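Local coordinates for beta-lactamase/D-alanine Carboxypeptidase (Yersinia pestis, PDB 3RJU), which probably acts as a serine hydrolase of the beta-lactamase and penicillin-binding protein family, hydrolysing beta-lactams or removing D-alanine from peptidoglycan peptides, at residues Thr133-Lys137 and Asp138-Gln142; Ile60-Ile63 and Thr64-Met67; Thr68-Ile71 and Met72-Ala76; Ile80-Leu83 and Thr84-Leu87; Thr199-Ala202 and Glu203-Lys206. All coordinates share one frame; numbering follows the deposited sequence.

Contact 1: Thr133-Lys137 and Asp138-Gln142; sequences TWPTK and DNRWQ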
loop_
_atom_site.group_PDB
_atom_site.type_symbol
_atom_site.label_atom_id
_atom_site.label_comp_id
_atom_site.label_asym_id
_atom_site.label_seq_id
_atom_site.Cartn_x
_atom_site.Cartn_y
_atom_site.Cartn_z
ATOM N N THR A 133 -7.026 -4.499 13.631
ATOM C CA THR A 133 -6.944 -5.473 14.716
ATOM C C THR A 133 -7.835 -6.703 14.542
ATOM O O THR A 133 -7.601 -7.709 15.198
ATOM C CB THR A 133 -7.230 -4.832 16.104
ATOM O OG1 THR A 133 -8.598 -4.423 16.168
ATOM C CG2 THR A 133 -6.319 -3.624 16.357
ATOM N N TRP A 134 -8.844 -6.627 13.672
ATOM C CA TRP A 134 -9.760 -7.748 13.426
ATOM C C TRP A 134 -10.062 -7.840 11.920
ATOM O O TRP A 134 -10.261 -6.804 11.279
ATOM C CB TRP A 134 -11.077 -7.549 14.202
ATOM C CG TRP A 134 -11.967 -8.770 14.127
ATOM C CD1 TRP A 134 -12.083 -9.760 15.063
ATOM C CD2 TRP A 134 -12.825 -9.148 13.036
ATOM N NE1 TRP A 134 -12.963 -10.719 14.626
ATOM C CE2 TRP A 134 -13.428 -10.371 13.384
ATOM C CE3 TRP A 134 -13.137 -8.570 11.797
ATOM C CZ2 TRP A 134 -14.334 -11.027 12.542
ATOM C CZ3 TRP A 134 -14.016 -9.224 10.959
ATOM C CH2 TRP A 134 -14.616 -10.438 11.337
ATOM N N PRO A 135 -10.112 -9.063 11.349
ATOM C CA PRO A 135 -9.954 -10.372 11.996
ATOM C C PRO A 135 -8.495 -10.709 12.246
ATOM O O PRO A 135 -7.602 -10.197 11.549
ATOM C CB PRO A 135 -10.513 -11.346 10.950
ATOM C CG PRO A 135 -10.220 -10.661 9.618
ATOM C CD PRO A 135 -10.471 -9.189 9.923
ATOM N N THR A 136 -8.255 -11.577 13.227
ATOM C CA THR A 136 -6.921 -12.121 13.415
ATOM C C THR A 136 -6.680 -13.220 12.401
ATOM O O THR A 136 -7.611 -13.647 11.709
ATOM C CB THR A 136 -6.749 -12.711 14.814
ATOM O OG1 THR A 136 -7.559 -13.893 14.934
ATOM C CG2 THR A 136 -7.155 -11.687 15.878
ATOM N N LYS A 137 -5.434 -13.678 12.311
ATOM C CA LYS A 137 -5.114 -14.826 11.465
ATOM C C LYS A 137 -5.997 -16.039 11.800
ATOM O O LYS A 137 -6.602 -16.644 10.913
ATOM C CB LYS A 137 -3.639 -15.218 11.585
ATOM C CG LYS A 137 -3.280 -16.419 10.720
ATOM C CD LYS A 137 -1.807 -16.771 10.833
ATOM C CE LYS A 137 -1.478 -17.348 12.200
ATOM N NZ LYS A 137 -0.141 -18.020 12.201
ATOM N N ASP A 138 -6.069 -16.412 13.076
ATOM C CA ASP A 138 -6.926 -17.540 13.435
ATOM C C ASP A 138 -8.384 -17.288 13.036
ATOM O O ASP A 138 -9.052 -18.198 12.557
ATOM C CB ASP A 138 -6.839 -17.871 14.925
ATOM C CG ASP A 138 -5.521 -18.524 15.307
ATOM O OD1 ASP A 138 -4.772 -18.959 14.401
ATOM O OD2 ASP A 138 -5.241 -18.609 16.526
ATOM N N ASN A 139 -8.888 -16.069 13.238
ATOM C CA ASN A 139 -10.264 -15.776 12.821
ATOM C C ASN A 139 -10.436 -16.028 11.321
ATOM O O ASN A 139 -11.444 -16.602 10.885
ATOM C CB ASN A 139 -10.654 -14.315 13.064
ATOM C CG ASN A 139 -10.662 -13.914 14.527
ATOM O OD1 ASN A 139 -10.430 -12.750 14.835
ATOM N ND2 ASN A 139 -10.942 -14.856 15.427
ATOM N N ARG A 140 -9.467 -15.564 10.531
ATOM C CA ARG A 140 -9.557 -15.683 9.074
ATOM C C ARG A 140 -9.687 -17.128 8.625
ATOM O O ARG A 140 -10.529 -17.462 7.780
ATOM C CB ARG A 140 -8.328 -15.073 8.383
ATOM C CG ARG A 140 -8.291 -13.581 8.411
ATOM C CD ARG A 140 -7.211 -13.074 7.486
ATOM N NE ARG A 140 -5.828 -13.250 7.931
ATOM C CZ ARG A 140 -5.206 -12.448 8.799
ATOM N NH1 ARG A 140 -5.867 -11.462 9.399
ATOM N NH2 ARG A 140 -3.925 -12.638 9.089
ATOM N N TRP A 141 -8.834 -17.983 9.171
ATOM C CA TRP A 141 -8.812 -19.371 8.737
ATOM C C TRP A 141 -9.999 -20.167 9.268
ATOM O O TRP A 141 -10.477 -21.072 8.594
ATOM C CB TRP A 141 -7.451 -20.017 9.021
ATOM C CG TRP A 141 -6.454 -19.432 8.095
ATOM C CD1 TRP A 141 -5.732 -18.279 8.280
ATOM C CD2 TRP A 141 -6.110 -19.915 6.785
ATOM N NE1 TRP A 141 -4.952 -18.031 7.176
ATOM C CE2 TRP A 141 -5.167 -19.012 6.244
ATOM C CE3 TRP A 141 -6.515 -21.014 6.016
ATOM C CZ2 TRP A 141 -4.594 -19.192 4.980
ATOM C CZ3 TRP A 141 -5.948 -21.191 4.758
ATOM C CH2 TRP A 141 -5.013 -20.276 4.247
ATOM N N GLN A 142 -10.501 -19.792 10.443
ATOM C CA GLN A 142 -11.723 -20.382 10.969
ATOM C C GLN A 142 -12.916 -20.036 10.061
ATOM O O GLN A 142 -13.749 -20.891 9.769
ATOM C CB GLN A 142 -11.958 -19.930 12.414
ATOM C CG GLN A 142 -13.142 -20.583 13.096
ATOM C CD GLN A 142 -13.034 -22.104 13.144
ATOM O OE1 GLN A 142 -11.946 -22.665 13.333
ATOM N NE2 GLN A 142 -14.171 -22.781 12.960
#
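The guanidinium of Arg140 lies with one face over the backbone at Lys137, whose CA sits 3.4 Å above its plane toward the rim, while Pro135 O approaches at the edge. At the edge of the Trp141 ring, in its plane, lies Lys137 O, 3.2 Å from CD1; the Trp134 indole takes Pro135 CB over its centre and meets Asn139 OD1 obliquely. These groups lie at the start of helix 137-144, where Thr136 is the N-cap and forms a capping box with Asn139. Asn139 N donates to Thr136 OG1 (3.1 Å, 165° at the hydrogen), and Thr136 N returns a bond to Asn139 OD1 (2.9 Å, 168°), coming from above the amide carbonyl plane. Thr136 OG1 stands between its own N and carbonyl carbon (chi1 69°), turned to the first helical turn. Pro135, which follows a cis peptide bond, sets its CB 3.6 Å from Asn139 CB. The charged end of Arg140 is paired beyond the turn with Asp169, which also accepts from Trp141 NE1. The chemistry implies a helix start with Asn139 N met by Thr136 OG1 and Arg140 N by Thr136 O, its buried arginine probably kept charged by Asp169.

Contact 2: Ile60-Ile63 and Thr64-Met67; sequences IASI and TKLM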
loop_
_atom_site.group_PDB
_atom_site.type_symbol
_atom_site.label_atom_id
_atom_site.label_comp_id
_atom_site.label_asym_id
_atom_site.label_seq_id
_atom_site.Cartn_x
_atom_site.Cartn_y
_atom_site.Cartn_z
ATOM N N ILE A 60 0.671 3.783 7.136
ATOM C CA ILE A 60 0.647 3.842 5.674
ATOM C C ILE A 60 -0.595 3.176 5.083
ATOM O O ILE A 60 -0.833 3.251 3.875
ATOM C CB ILE A 60 1.949 3.291 5.016
ATOM C CG1 ILE A 60 2.056 1.764 5.169
ATOM C CG2 ILE A 60 3.188 3.990 5.601
ATOM C CD1 ILE A 60 3.274 1.180 4.417
ATOM N N ALA A 61 -1.393 2.542 5.939
ATOM C CA ALA A 61 -2.618 1.891 5.497
ATOM C C ALA A 61 -2.299 0.977 4.315
ATOM O O ALA A 61 -1.315 0.250 4.366
ATOM C CB ALA A 61 -3.718 2.928 5.155
ATOM N N SER A 62 -3.087 1.026 3.243
ATOM C CA SER A 62 -2.962 0.018 2.175
ATOM C C SER A 62 -1.712 0.114 1.289
ATOM O O SER A 62 -1.517 -0.711 0.388
ATOM C CB SER A 62 -4.234 -0.038 1.322
ATOM O OG SER A 62 -5.333 -0.457 2.117
ATOM N N ILE A 63 -0.848 1.098 1.521
ATOM C CA ILE A 63 0.473 1.037 0.889
ATOM C C ILE A 63 1.129 -0.286 1.332
ATOM O O ILE A 63 1.977 -0.854 0.628
ATOM C CB ILE A 63 1.369 2.265 1.273
ATOM C CG1 ILE A 63 0.704 3.584 0.850
ATOM C CG2 ILE A 63 2.729 2.158 0.646
ATOM C CD1 ILE A 63 0.400 3.697 -0.619
ATOM N N THR A 64 0.688 -0.785 2.489
ATOM C CA THR A 64 1.109 -2.090 3.017
ATOM C C THR A 64 1.006 -3.179 1.950
ATOM O O THR A 64 1.881 -4.041 1.856
ATOM C CB THR A 64 0.228 -2.513 4.221
ATOM O OG1 THR A 64 0.458 -1.620 5.317
ATOM C CG2 THR A 64 0.562 -3.954 4.676
ATOM N N LYS A 65 -0.051 -3.141 1.139
ATOM C CA LYS A 65 -0.261 -4.185 0.124
ATOM C C LYS A 65 0.886 -4.267 -0.877
ATOM O O LYS A 65 1.207 -5.356 -1.360
ATOM C CB LYS A 65 -1.566 -3.933 -0.623
ATOM C CG LYS A 65 -2.804 -4.088 0.250
ATOM C CD LYS A 65 -4.078 -3.943 -0.561
ATOM C CE LYS A 65 -5.333 -4.260 0.256
ATOM N NZ LYS A 65 -5.546 -3.282 1.378
ATOM N N LEU A 66 1.513 -3.133 -1.186
ATOM C CA LEU A 66 2.675 -3.144 -2.101
ATOM C C LEU A 66 3.841 -3.918 -1.508
ATOM O O LEU A 66 4.606 -4.569 -2.223
ATOM C CB LEU A 66 3.128 -1.717 -2.434
ATOM C CG LEU A 66 2.044 -0.786 -3.003
ATOM C CD1 LEU A 66 2.682 0.565 -3.346
ATOM C CD2 LEU A 66 1.393 -1.435 -4.223
HETATM N N MSE A 67 3.984 -3.844 -0.193
HETATM C CA MSE A 67 5.032 -4.609 0.482
HETATM C C MSE A 67 4.688 -6.104 0.558
HETATM O O MSE A 67 5.568 -6.949 0.439
HETATM C CB MSE A 67 5.314 -4.019 1.870
HETATM C CG MSE A 67 5.855 -2.592 1.767
HETATM SE SE MSE A 67 6.324 -1.782 3.438
HETATM C CE MSE A 67 6.613 0.055 2.791
#
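Two torsions bring Lys65 back to Ser62: its CG stands anti to the carbonyl carbon (chi1 -67°), and the otherwise extended chain bends at its last bond (chi4 65°), setting NZ beside OG. The pair fits the SxxK motif at a helix start, as in serine beta-lactamases and penicillin-binding proteins, where the serine is the usual nucleophile; that role is inferred here. Lys65 NZ donates to Ser62 OG at 2.9 Å and also bonds to Asn161, Tyr159 and Ser226 O, so several polar groups hold NZ in place. Ser62 OG in turn bonds to a bound citrate, probably from the crystallisation liquor, which may mark the pocket. One residue further back, Ala61 O receives Thr64 OG1 at 2.7 Å, the hydroxyl lying slightly off the carbonyl plane. The first turn is tight: Lys65 N reaches Ser62 O (2.9 Å) from 64° above the carbonyl plane, and Leu66 N reaches Ile63 O similarly. Met236 and Trp239 of helix 233-241 lie against this turn. On that apolar side, Ile60 and Met67, a selenomethionine, cross at about a right angle, with Ile60 CD1 3.9 Å from Met67 CE.

Contact 3: Thr68-Ile71 and Met72-Ala76; sequences TSEI and MVKLA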
loop_
_atom_site.group_PDB
_atom_site.type_symbol
_atom_site.label_atom_id
_atom_site.label_comp_id
_atom_site.label_asym_id
_atom_site.label_seq_id
_atom_site.Cartn_x
_atom_site.Cartn_y
_atom_site.Cartn_z
ATOM N N THR A 68 3.422 -6.435 0.770
ATOM C CA THR A 68 3.012 -7.841 0.732
ATOM C C THR A 68 3.318 -8.427 -0.639
ATOM O O THR A 68 3.899 -9.504 -0.742
ATOM C CB THR A 68 1.526 -7.988 1.031
ATOM O OG1 THR A 68 1.219 -7.181 2.182
ATOM C CG2 THR A 68 1.170 -9.449 1.307
ATOM N N SER A 69 2.944 -7.719 -1.700
ATOM C CA SER A 69 3.283 -8.199 -3.047
ATOM C C SER A 69 4.787 -8.239 -3.299
ATOM O O SER A 69 5.287 -9.147 -3.979
ATOM C CB SER A 69 2.546 -7.388 -4.118
ATOM O OG SER A 69 1.200 -7.849 -4.191
ATOM N N GLU A 70 5.520 -7.273 -2.741
ATOM C CA GLU A 70 6.980 -7.289 -2.840
ATOM C C GLU A 70 7.553 -8.582 -2.253
ATOM O O GLU A 70 8.390 -9.250 -2.866
ATOM C CB GLU A 70 7.606 -6.090 -2.102
ATOM C CG GLU A 70 9.146 -6.199 -2.037
ATOM C CD GLU A 70 9.858 -4.973 -1.520
ATOM O OE1 GLU A 70 9.197 -4.106 -0.983
ATOM O OE2 GLU A 70 11.113 -4.908 -1.622
ATOM N N ILE A 71 7.104 -8.925 -1.053
ATOM C CA ILE A 71 7.530 -10.157 -0.406
ATOM C C ILE A 71 7.155 -11.387 -1.228
ATOM O O ILE A 71 7.977 -12.299 -1.388
ATOM C CB ILE A 71 7.007 -10.233 1.043
ATOM C CG1 ILE A 71 7.701 -9.146 1.875
ATOM C CG2 ILE A 71 7.241 -11.630 1.659
ATOM C CD1 ILE A 71 7.103 -8.944 3.248
HETATM N N MSE A 72 5.937 -11.421 -1.762
HETATM C CA MSE A 72 5.542 -12.529 -2.627
HETATM C C MSE A 72 6.491 -12.651 -3.828
HETATM O O MSE A 72 6.966 -13.737 -4.155
HETATM C CB MSE A 72 4.106 -12.363 -3.113
HETATM C CG MSE A 72 3.636 -13.510 -4.004
HETATM SE SE MSE A 72 1.882 -13.151 -4.777
HETATM C CE MSE A 72 2.360 -11.565 -5.814
ATOM N N VAL A 73 6.780 -11.529 -4.480
ATOM C CA VAL A 73 7.657 -11.543 -5.649
ATOM C C VAL A 73 9.074 -12.003 -5.269
ATOM O O VAL A 73 9.700 -12.803 -5.983
ATOM C CB VAL A 73 7.659 -10.158 -6.334
ATOM C CG1 VAL A 73 8.814 -10.007 -7.310
ATOM C CG2 VAL A 73 6.317 -9.922 -7.020
ATOM N N LYS A 74 9.585 -11.521 -4.140
ATOM C CA LYS A 74 10.904 -11.948 -3.705
ATOM C C LYS A 74 10.943 -13.436 -3.361
ATOM O O LYS A 74 11.868 -14.153 -3.783
ATOM C CB LYS A 74 11.408 -11.082 -2.555
ATOM C CG LYS A 74 11.753 -9.679 -3.038
ATOM C CD LYS A 74 12.147 -8.776 -1.917
ATOM C CE LYS A 74 12.917 -7.582 -2.462
ATOM N NZ LYS A 74 13.237 -6.659 -1.355
ATOM N N LEU A 75 9.920 -13.925 -2.659
ATOM C CA LEU A 75 9.862 -15.357 -2.347
ATOM C C LEU A 75 9.704 -16.215 -3.609
ATOM O O LEU A 75 10.207 -17.340 -3.671
ATOM C CB LEU A 75 8.734 -15.662 -1.348
ATOM C CG LEU A 75 8.965 -15.160 0.078
ATOM C CD1 LEU A 75 7.734 -15.477 0.935
ATOM C CD2 LEU A 75 10.212 -15.764 0.692
ATOM N N ALA A 76 9.009 -15.690 -4.614
ATOM C CA ALA A 76 8.882 -16.406 -5.881
ATOM C C ALA A 76 10.234 -16.495 -6.572
ATOM O O ALA A 76 10.599 -17.541 -7.109
ATOM C CB ALA A 76 7.856 -15.725 -6.794
#
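Thr68-Ile71 and Met72-Ala76 form one run of regular alpha-helix, the amides of Met72, Val73, Lys74 and Leu75 each bonding to the carbonyl four residues back. The spread is narrow and the bonds are near straight. Leu75 N to Ile71 O is the shortest of the four at 2.8 Å. Met72 N to Thr68 O is the longest at 3.0 Å. Along one flank Glu70 and Lys74 lie side by side and point the same way. Glu70 CG is anti to its own N (chi1 172°) whereas Lys74 CG is anti to the carbonyl carbon (chi1 -71°), and the two extended chains converge in an i to i+4 salt bridge, Lys74 NZ to Glu70 OE2 at 2.8 Å. The ammonium meets that oxygen on its anti side, 27° out of the carboxylate plane, and the aliphatic parts touch too, Glu70 CG lying 4.0 Å from Lys74 CD. This stretch belongs to helix 64-77, which starts at the probable SxxK motif and packs against helices 162-175 and 179-191. The bridge has further partners: Glu70 OE2 also pairs with Lys252, its OE1 accepts from Trp239, and Lys74 NZ bonds to Lys186 O. The next pair, Ile71 and Leu75, lies side by side, pointing the same way, with Ile71 CG2 3.9 Å from Leu75 CD1; Leu171 and Leu182 touch Ile71 from the flanking helices.

Contact 4: Ile80-Leu83 and Thr84-Leu87; sequences IVKL and TDPL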
loop_
_atom_site.group_PDB
_atom_site.type_symbol
_atom_site.label_atom_id
_atom_site.label_comp_id
_atom_site.label_asym_id
_atom_site.label_seq_id
_atom_site.Cartn_x
_atom_site.Cartn_y
_atom_site.Cartn_z
ATOM N N ILE A 80 10.534 -20.180 -3.322
ATOM C CA ILE A 80 9.769 -20.566 -2.127
ATOM C C ILE A 80 8.243 -20.588 -2.338
ATOM O O ILE A 80 7.522 -21.395 -1.733
ATOM C CB ILE A 80 10.143 -19.667 -0.931
ATOM C CG1 ILE A 80 11.588 -19.971 -0.488
ATOM C CG2 ILE A 80 9.150 -19.842 0.210
ATOM C CD1 ILE A 80 12.134 -18.987 0.509
ATOM N N VAL A 81 7.751 -19.707 -3.202
ATOM C CA VAL A 81 6.369 -19.797 -3.691
ATOM C C VAL A 81 6.377 -19.602 -5.185
ATOM O O VAL A 81 7.400 -19.225 -5.756
ATOM C CB VAL A 81 5.416 -18.731 -3.073
ATOM C CG1 VAL A 81 5.403 -18.821 -1.556
ATOM C CG2 VAL A 81 5.765 -17.309 -3.555
ATOM N N LYS A 82 5.234 -19.869 -5.808
ATOM C CA LYS A 82 4.956 -19.446 -7.176
ATOM C C LYS A 82 3.710 -18.572 -7.125
ATOM O O LYS A 82 2.792 -18.844 -6.334
ATOM C CB LYS A 82 4.681 -20.649 -8.074
ATOM C CG LYS A 82 5.864 -21.568 -8.273
ATOM C CD LYS A 82 5.432 -22.737 -9.130
ATOM C CE LYS A 82 6.590 -23.639 -9.508
ATOM N NZ LYS A 82 6.111 -24.744 -10.397
ATOM N N LEU A 83 3.665 -17.532 -7.958
ATOM C CA LEU A 83 2.475 -16.688 -8.038
ATOM C C LEU A 83 1.228 -17.503 -8.347
ATOM O O LEU A 83 0.111 -17.116 -7.988
ATOM C CB LEU A 83 2.632 -15.593 -9.089
ATOM C CG LEU A 83 3.165 -14.260 -8.549
ATOM C CD1 LEU A 83 4.490 -14.421 -7.826
ATOM C CD2 LEU A 83 3.261 -13.263 -9.688
ATOM N N THR A 84 1.415 -18.626 -9.029
ATOM C CA THR A 84 0.294 -19.472 -9.431
ATOM C C THR A 84 -0.098 -20.535 -8.393
ATOM O O THR A 84 -1.020 -21.324 -8.626
ATOM C CB THR A 84 0.601 -20.156 -10.758
ATOM O OG1 THR A 84 1.897 -20.749 -10.673
ATOM C CG2 THR A 84 0.592 -19.137 -11.896
ATOM N N ASP A 85 0.588 -20.571 -7.252
ATOM C CA ASP A 85 0.251 -21.571 -6.237
ATOM C C ASP A 85 -1.157 -21.331 -5.738
ATOM O O ASP A 85 -1.530 -20.197 -5.417
ATOM C CB ASP A 85 1.159 -21.458 -5.014
ATOM C CG ASP A 85 2.537 -22.031 -5.246
ATOM O OD1 ASP A 85 2.705 -22.829 -6.192
ATOM O OD2 ASP A 85 3.446 -21.692 -4.462
ATOM N N PRO A 86 -1.938 -22.397 -5.628
ATOM C CA PRO A 86 -3.228 -22.277 -4.932
ATOM C C PRO A 86 -3.020 -21.843 -3.485
ATOM O O PRO A 86 -2.074 -22.302 -2.833
ATOM C CB PRO A 86 -3.762 -23.704 -4.968
ATOM C CG PRO A 86 -3.137 -24.294 -6.208
ATOM C CD PRO A 86 -1.751 -23.723 -6.251
ATOM N N LEU A 87 -3.875 -20.953 -2.989
ATOM C CA LEU A 87 -3.840 -20.625 -1.573
ATOM C C LEU A 87 -3.896 -21.899 -0.722
ATOM O O LEU A 87 -3.271 -21.978 0.334
ATOM C CB LEU A 87 -4.997 -19.699 -1.208
ATOM C CG LEU A 87 -5.151 -19.358 0.275
ATOM C CD1 LEU A 87 -3.904 -18.657 0.778
ATOM C CD2 LEU A 87 -6.372 -18.471 0.490
#
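A type I beta turn, Lys82 to Asp85, reverses the chain in the loop between helices 64-77 and 108-113, and an aspartate at its last position ties the turn shut. Leu83 and Thr84, the central residues, have type I backbone torsions. Asp85 N donates to Lys82 O at 2.9 Å, the bond across the turn, and it arrives from well above the carbonyl plane. A second bond runs the other way: Lys82 N gives its hydrogen to Asp85 OD2 at 2.9 Å and 167°. The amide meets that oxygen 65° out of the carboxylate plane, so the group lies across the turn with its face to the donor. Asp85 CG sits beside its own N (chi1 -76°), the rotation that folds the carboxylate back over Lys82. Asp85 OD1 packs against Lys82 CB at 3.5 Å, the two side chains crossing at about a right angle. Lys82 NZ remains 5.7 Å from Asp85 OD1, too far for a salt bridge. Tyr90 OH bonds to OD2 as well, giving this oxygen of the buried Asp85 two hydrogen-bond partners. The i to i+3 backbone bond is the standard feature of a type I beta turn; the aspartate bond is an addition in this loop.

Contact 5: Thr199-Ala202 and Glu203-Lys206; sequences TPTA and EQCK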
loop_
_atom_site.group_PDB
_atom_site.type_symbol
_atom_site.label_atom_id
_atom_site.label_comp_id
_atom_site.label_asym_id
_atom_site.label_seq_id
_atom_site.Cartn_x
_atom_site.Cartn_y
_atom_site.Cartn_z
ATOM N N THR A 199 4.611 -3.661 14.939
ATOM C CA THR A 199 4.647 -3.771 16.388
ATOM C C THR A 199 5.438 -2.601 16.994
ATOM O O THR A 199 6.540 -2.782 17.522
ATOM C CB THR A 199 5.289 -5.117 16.812
ATOM O OG1 THR A 199 6.602 -5.218 16.248
ATOM C CG2 THR A 199 4.457 -6.299 16.288
ATOM N N PRO A 200 4.876 -1.389 16.914
ATOM C CA PRO A 200 5.618 -0.222 17.403
ATOM C C PRO A 200 5.877 -0.242 18.906
ATOM O O PRO A 200 5.076 -0.759 19.696
ATOM C CB PRO A 200 4.714 0.956 17.026
ATOM C CG PRO A 200 3.340 0.359 16.942
ATOM C CD PRO A 200 3.544 -1.031 16.397
ATOM N N THR A 201 7.009 0.327 19.290
ATOM C CA THR A 201 7.320 0.523 20.699
ATOM C C THR A 201 6.612 1.764 21.230
ATOM O O THR A 201 6.020 2.534 20.464
ATOM C CB THR A 201 8.812 0.752 20.889
ATOM O OG1 THR A 201 9.183 1.957 20.203
ATOM C CG2 THR A 201 9.611 -0.424 20.333
ATOM N N ALA A 202 6.697 1.980 22.539
ATOM C CA ALA A 202 6.159 3.203 23.130
ATOM C C ALA A 202 6.836 4.445 22.549
ATOM O O ALA A 202 6.174 5.458 22.288
ATOM C CB ALA A 202 6.321 3.179 24.658
ATOM N N GLU A 203 8.149 4.367 22.355
ATOM C CA GLU A 203 8.920 5.489 21.810
ATOM C C GLU A 203 8.464 5.801 20.382
ATOM O O GLU A 203 8.447 6.968 19.966
ATOM C CB GLU A 203 10.423 5.186 21.852
ATOM C CG GLU A 203 11.322 6.355 21.464
ATOM C CD GLU A 203 11.422 6.549 19.964
ATOM O OE1 GLU A 203 11.262 5.544 19.222
ATOM O OE2 GLU A 203 11.663 7.704 19.529
ATOM N N GLN A 204 8.088 4.772 19.625
ATOM C CA GLN A 204 7.566 5.003 18.287
ATOM C C GLN A 204 6.158 5.572 18.349
ATOM O O GLN A 204 5.846 6.554 17.669
ATOM C CB GLN A 204 7.613 3.700 17.466
ATOM C CG GLN A 204 9.047 3.325 17.116
ATOM C CD GLN A 204 9.191 1.920 16.550
ATOM O OE1 GLN A 204 8.518 0.982 16.987
ATOM N NE2 GLN A 204 10.069 1.773 15.567
ATOM N N CYS A 205 5.317 4.976 19.182
ATOM C CA CYS A 205 3.940 5.443 19.320
ATOM C C CYS A 205 3.792 6.928 19.687
ATOM O O CYS A 205 2.872 7.605 19.204
ATOM C CB CYS A 205 3.167 4.562 20.294
ATOM S SG CYS A 205 2.714 2.943 19.560
ATOM N N LYS A 206 4.691 7.442 20.518
ATOM C CA LYS A 206 4.603 8.848 20.913
ATOM C C LYS A 206 4.784 9.770 19.709
ATOM O O LYS A 206 4.386 10.934 19.756
ATOM C CB LYS A 206 5.632 9.199 22.000
ATOM C CG LYS A 206 7.037 9.247 21.469
ATOM C CD LYS A 206 8.058 9.753 22.482
ATOM C CE LYS A 206 9.441 9.736 21.845
ATOM N NZ LYS A 206 10.524 9.936 22.859
HETATM O O HOH W 1 9.290 -1.647 16.874
HETATM O O HOH W 2 11.746 2.616 19.744
#
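A capping box and a disulfide meet within one very short helix here: Thr201 and Gln204 form the box at the mouth of helix 202-205, and Cys205 is bonded to Cys217. Gln204 takes the place usually held by a glutamate of the same length. Gln204 N donates to Thr201 OG1 (3.1 Å), and Thr201 N donates to Gln204 OE1 (2.8 Å, 163° at the hydrogen). The second bond lies in the carbonyl plane of the amide, on a lone pair. Gln204 CG is anti to the carbonyl carbon (chi1 -71°) and the chain runs extended from there, carrying the amide past Thr201 OG1 to its backbone N. A water also donates to OE1 and bridges it to Thr199 O; OE1 thus receives both a backbone amide and a solvent hydrogen, while NE2 is held by Asn195. A second water links Thr201 OG1 to Glu203 OE1, whose salt-bridge partner is Arg207. The helix continues with Cys205 N bonded to Thr201 O at 2.8 Å. Through the disulfide this surface turn is covalently tied to a neighbouring loop. The proline ring packs against the sulfur, Pro200 CG being 3.7 Å from Cys205 SG.

Contacts 2 and 3 divide helix 64-77 between them and form the buried pair: polar groups around the SxxK serine and lysine in contact 2, then regular helical bonds with an internal salt bridge in contact 3. Contact 4, a partly buried loop turn, follows that helix and touches it, with Leu75 O 2.9 Å from Ile80 N in a probable hydrogen bond. Contacts 1 and 5 both use a threonine capping box, but contact 1 is partly buried and backed by tryptophans and an arginine, whereas contact 5 is at the surface, with waters and a disulfide. Trp141 of contact 1 also packs on Leu87 of contact 4. Contacts 4 and 5 lie farthest apart, centres about 34 Å.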